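Local coordinates for protein transcription factor SKN7 (Chaetomium thermophilum, PDB 5D5X) that binds specific DNA sequences through an HSF-type domain as a homotrimeric transcription factor, probably switching on genes in response to osmotic and oxidative stress, at a contact of chain A with DNA. Sequence-based numbering; all coordinates share one arbitrary frame.

A contact of chain A with DNA. Residues 47, 49, 58, 103. With nucleotides of chain B.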
ATOM      1  N   PHE A  47       6.679   4.433 -14.051  1.00 44.91           N
ATOM      2  CA  PHE A  47       5.266   4.868 -14.161  1.00 46.05           C
ATOM      3  C   PHE A  47       4.957   6.289 -13.668  1.00 48.47           C
ATOM      4  O   PHE A  47       3.832   6.768 -13.836  1.00 47.11           O
ATOM      5  CB  PHE A  47       4.368   3.853 -13.452  1.00 44.85           C
ATOM      6  CG  PHE A  47       4.505   2.485 -14.014  1.00 43.18           C
ATOM      7  CD1 PHE A  47       3.798   2.123 -15.144  1.00 41.25           C
ATOM      8  CD2 PHE A  47       5.417   1.598 -13.478  1.00 42.31           C
ATOM      9  CE1 PHE A  47       3.958   0.877 -15.698  1.00 41.40           C
ATOM     10  CE2 PHE A  47       5.589   0.352 -14.032  1.00 41.75           C
ATOM     11  CZ  PHE A  47       4.855  -0.010 -15.144  1.00 41.76           C
ATOM     12  N   HIS A  49       4.729   7.610 -10.699  1.00 49.21           N
ATOM     13  CA  HIS A  49       4.106   7.778  -9.384  1.00 43.47           C
ATOM     14  C   HIS A  49       4.837   6.908  -8.385  1.00 42.66           C
ATOM     15  O   HIS A  49       5.683   6.101  -8.778  1.00 42.98           O
ATOM     16  CB  HIS A  49       2.603   7.462  -9.417  1.00 41.10           C
ATOM     17  CG  HIS A  49       2.272   6.040  -9.755  1.00 39.26           C
ATOM     18  ND1 HIS A  49       2.401   5.008  -8.853  1.00 36.54           N
ATOM     19  CD2 HIS A  49       1.764   5.487 -10.881  1.00 38.57           C
ATOM     20  CE1 HIS A  49       2.015   3.879  -9.414  1.00 35.58           C
ATOM     21  NE2 HIS A  49       1.618   4.141 -10.642  1.00 36.84           N
ATOM     22  N   GLN A  58      -4.011  -0.170 -11.313  1.00 29.60           N
ATOM     23  CA  GLN A  58      -3.748  -0.425 -12.731  1.00 32.03           C
ATOM     24  C   GLN A  58      -3.675  -1.930 -13.035  1.00 32.14           C
ATOM     25  O   GLN A  58      -4.252  -2.402 -13.997  1.00 31.88           O
ATOM     26  CB  GLN A  58      -2.441   0.219 -13.201  1.00 34.18           C
ATOM     27  CG  GLN A  58      -2.588   1.582 -13.836  1.00 36.35           C
ATOM     28  CD  GLN A  58      -3.250   1.572 -15.208  1.00 37.37           C
ATOM     29  OE1 GLN A  58      -4.421   1.219 -15.353  1.00 34.84           O
ATOM     30  NE2 GLN A  58      -2.493   1.981 -16.226  1.00 41.36           N
ATOM     31  N   ARG A 103      -7.157  -3.500 -21.047  1.00 59.55           N
ATOM     32  CA  ARG A 103      -8.047  -2.947 -20.026  1.00 59.04           C
ATOM     33  C   ARG A 103      -9.365  -3.716 -20.080  1.00 57.47           C
ATOM     34  O   ARG A 103     -10.101  -3.603 -21.062  1.00 61.77           O
ATOM     35  CB  ARG A 103      -8.316  -1.461 -20.286  1.00 59.91           C
ATOM     36  CG  ARG A 103      -7.107  -0.551 -20.124  1.00 63.50           C
ATOM     37  CD  ARG A 103      -7.503   0.914 -20.204  1.00 65.76           C
ATOM     38  NE  ARG A 103      -6.351   1.813 -20.092  1.00 69.00           N
ATOM     39  CZ  ARG A 103      -6.425   3.143 -19.990  1.00 71.16           C
ATOM     40  NH1 ARG A 103      -7.604   3.764 -19.982  1.00 69.74           N
ATOM     41  NH2 ARG A 103      -5.308   3.860 -19.891  1.00 70.07           N
TER
ATOM     42  O5'  DG B   1      -2.956   6.220 -19.540  1.00 59.71           O
ATOM     43  C5'  DG B   1      -1.821   6.075 -18.648  1.00 55.17           C
ATOM     44  C4'  DG B   1      -2.184   6.569 -17.261  1.00 50.70           C
ATOM     45  O4'  DG B   1      -3.357   7.403 -17.118  1.00 45.01           O
ATOM     46  C3'  DG B   1      -2.159   5.636 -16.055  1.00 47.96           C
ATOM     47  O3'  DG B   1      -1.528   6.281 -14.948  1.00 44.93           O
ATOM     48  C2'  DG B   1      -3.633   5.505 -15.735  1.00 44.50           C
ATOM     49  C1'  DG B   1      -4.102   6.928 -16.009  1.00 42.53           C
ATOM     50  N9   DG B   1      -5.512   7.080 -16.322  1.00 39.68           N
ATOM     51  C8   DG B   1      -6.299   6.301 -17.137  1.00 39.84           C
ATOM     52  N7   DG B   1      -7.537   6.711 -17.193  1.00 38.86           N
ATOM     53  C5   DG B   1      -7.570   7.817 -16.356  1.00 36.71           C
ATOM     54  C6   DG B   1      -8.644   8.670 -16.005  1.00 37.41           C
ATOM     55  O6   DG B   1      -9.821   8.622 -16.384  1.00 38.64           O
ATOM     56  N1   DG B   1      -8.236   9.671 -15.125  1.00 37.11           N
ATOM     57  C2   DG B   1      -6.958   9.824 -14.639  1.00 37.62           C
ATOM     58  N2   DG B   1      -6.752  10.851 -13.807  1.00 37.76           N
ATOM     59  N3   DG B   1      -5.952   9.027 -14.951  1.00 40.85           N
ATOM     60  C4   DG B   1      -6.326   8.057 -15.813  1.00 39.22           C
ATOM     61  P    DG B   2      -0.878   5.417 -13.773  1.00 48.70           P
ATOM     62  OP1  DG B   2       0.548   5.175 -14.116  1.00 49.07           O
ATOM     63  OP2  DG B   2      -1.774   4.278 -13.480  1.00 47.87           O
ATOM     64  O5'  DG B   2      -0.951   6.400 -12.521  1.00 43.29           O
ATOM     65  C5'  DG B   2      -0.646   7.803 -12.648  1.00 37.57           C
ATOM     66  C4'  DG B   2      -1.361   8.588 -11.574  1.00 35.96           C
ATOM     67  O4'  DG B   2      -2.757   8.755 -11.918  1.00 35.71           O
ATOM     68  C3'  DG B   2      -1.353   7.927 -10.199  1.00 36.67           C
ATOM     69  O3'  DG B   2      -1.130   8.915  -9.184  1.00 34.24           O
ATOM     70  C2'  DG B   2      -2.710   7.243 -10.143  1.00 35.70           C
ATOM     71  C1'  DG B   2      -3.584   8.230 -10.891  1.00 34.59           C
ATOM     72  N9   DG B   2      -4.771   7.664 -11.523  1.00 34.95           N
ATOM     73  C8   DG B   2      -4.813   6.599 -12.394  1.00 36.85           C
ATOM     74  N7   DG B   2      -6.017   6.340 -12.829  1.00 34.39           N
ATOM     75  C5   DG B   2      -6.816   7.300 -12.222  1.00 35.01           C
ATOM     76  C6   DG B   2      -8.216   7.525 -12.315  1.00 33.83           C
ATOM     77  O6   DG B   2      -9.056   6.895 -12.970  1.00 34.88           O
ATOM     78  N1   DG B   2      -8.612   8.612 -11.544  1.00 31.80           N
ATOM     79  C2   DG B   2      -7.773   9.380 -10.775  1.00 34.75           C
ATOM     80  N2   DG B   2      -8.349  10.376 -10.088  1.00 34.47           N
ATOM     81  N3   DG B   2      -6.469   9.172 -10.669  1.00 34.08           N
ATOM     82  C4   DG B   2      -6.061   8.126 -11.415  1.00 32.82           C
TER
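Gln58 bends its chain at chi2 (-71°) and His49 holds CG between its own backbone N and carbonyl carbon (chi1 64°); these turns bring the two side chains against the phosphate of DG2 of chain B from different sides. Gln58 belongs to helix 52-61, the recognition helix of the winged helix-turn-helix fold of HSF-type domains, yet what it meets here is backbone. Its amide carbon CD lies 3.5 Å from the phosphate oxygen OP2 of DG2. The same CD also approaches C2' of the DG1 deoxyribose at 4.0 Å, so the carboxamide bridges sugar and phosphate of successive nucleotides. Cutting Gln58 back to an alanine removes the carboxamide, and the DG1 sugar and DG2 phosphate would probably lose their shared neighbour, leaving the DNA backbone freer to shift. His49, in the loop following helix 35-47, presents an imidazole edge: CD2 is 3.3 Å from the ester oxygen O5' of DG2, while OP1 lies in the ring plane. NE2 stands 3.8 Å from OP1, too long for a hydrogen bond, though the ring may still contribute electrostatically. Phe47 closes the same side through its main chain, its carbonyl O being 3.7 Å from OP1, whereas its ring turns away. Such contacts with sugar and phosphate do not themselves read base identity; they would help to seat the helix against the duplex. Arg103 reaches the end of this strand with an extended side chain from CG to NE. Its guanidinium approaches DG1 edge-on, NH2 lying 3.8 Å from base atom C8 and 3.4 Å from the 5'-oxygen O5' in the guanidinium plane.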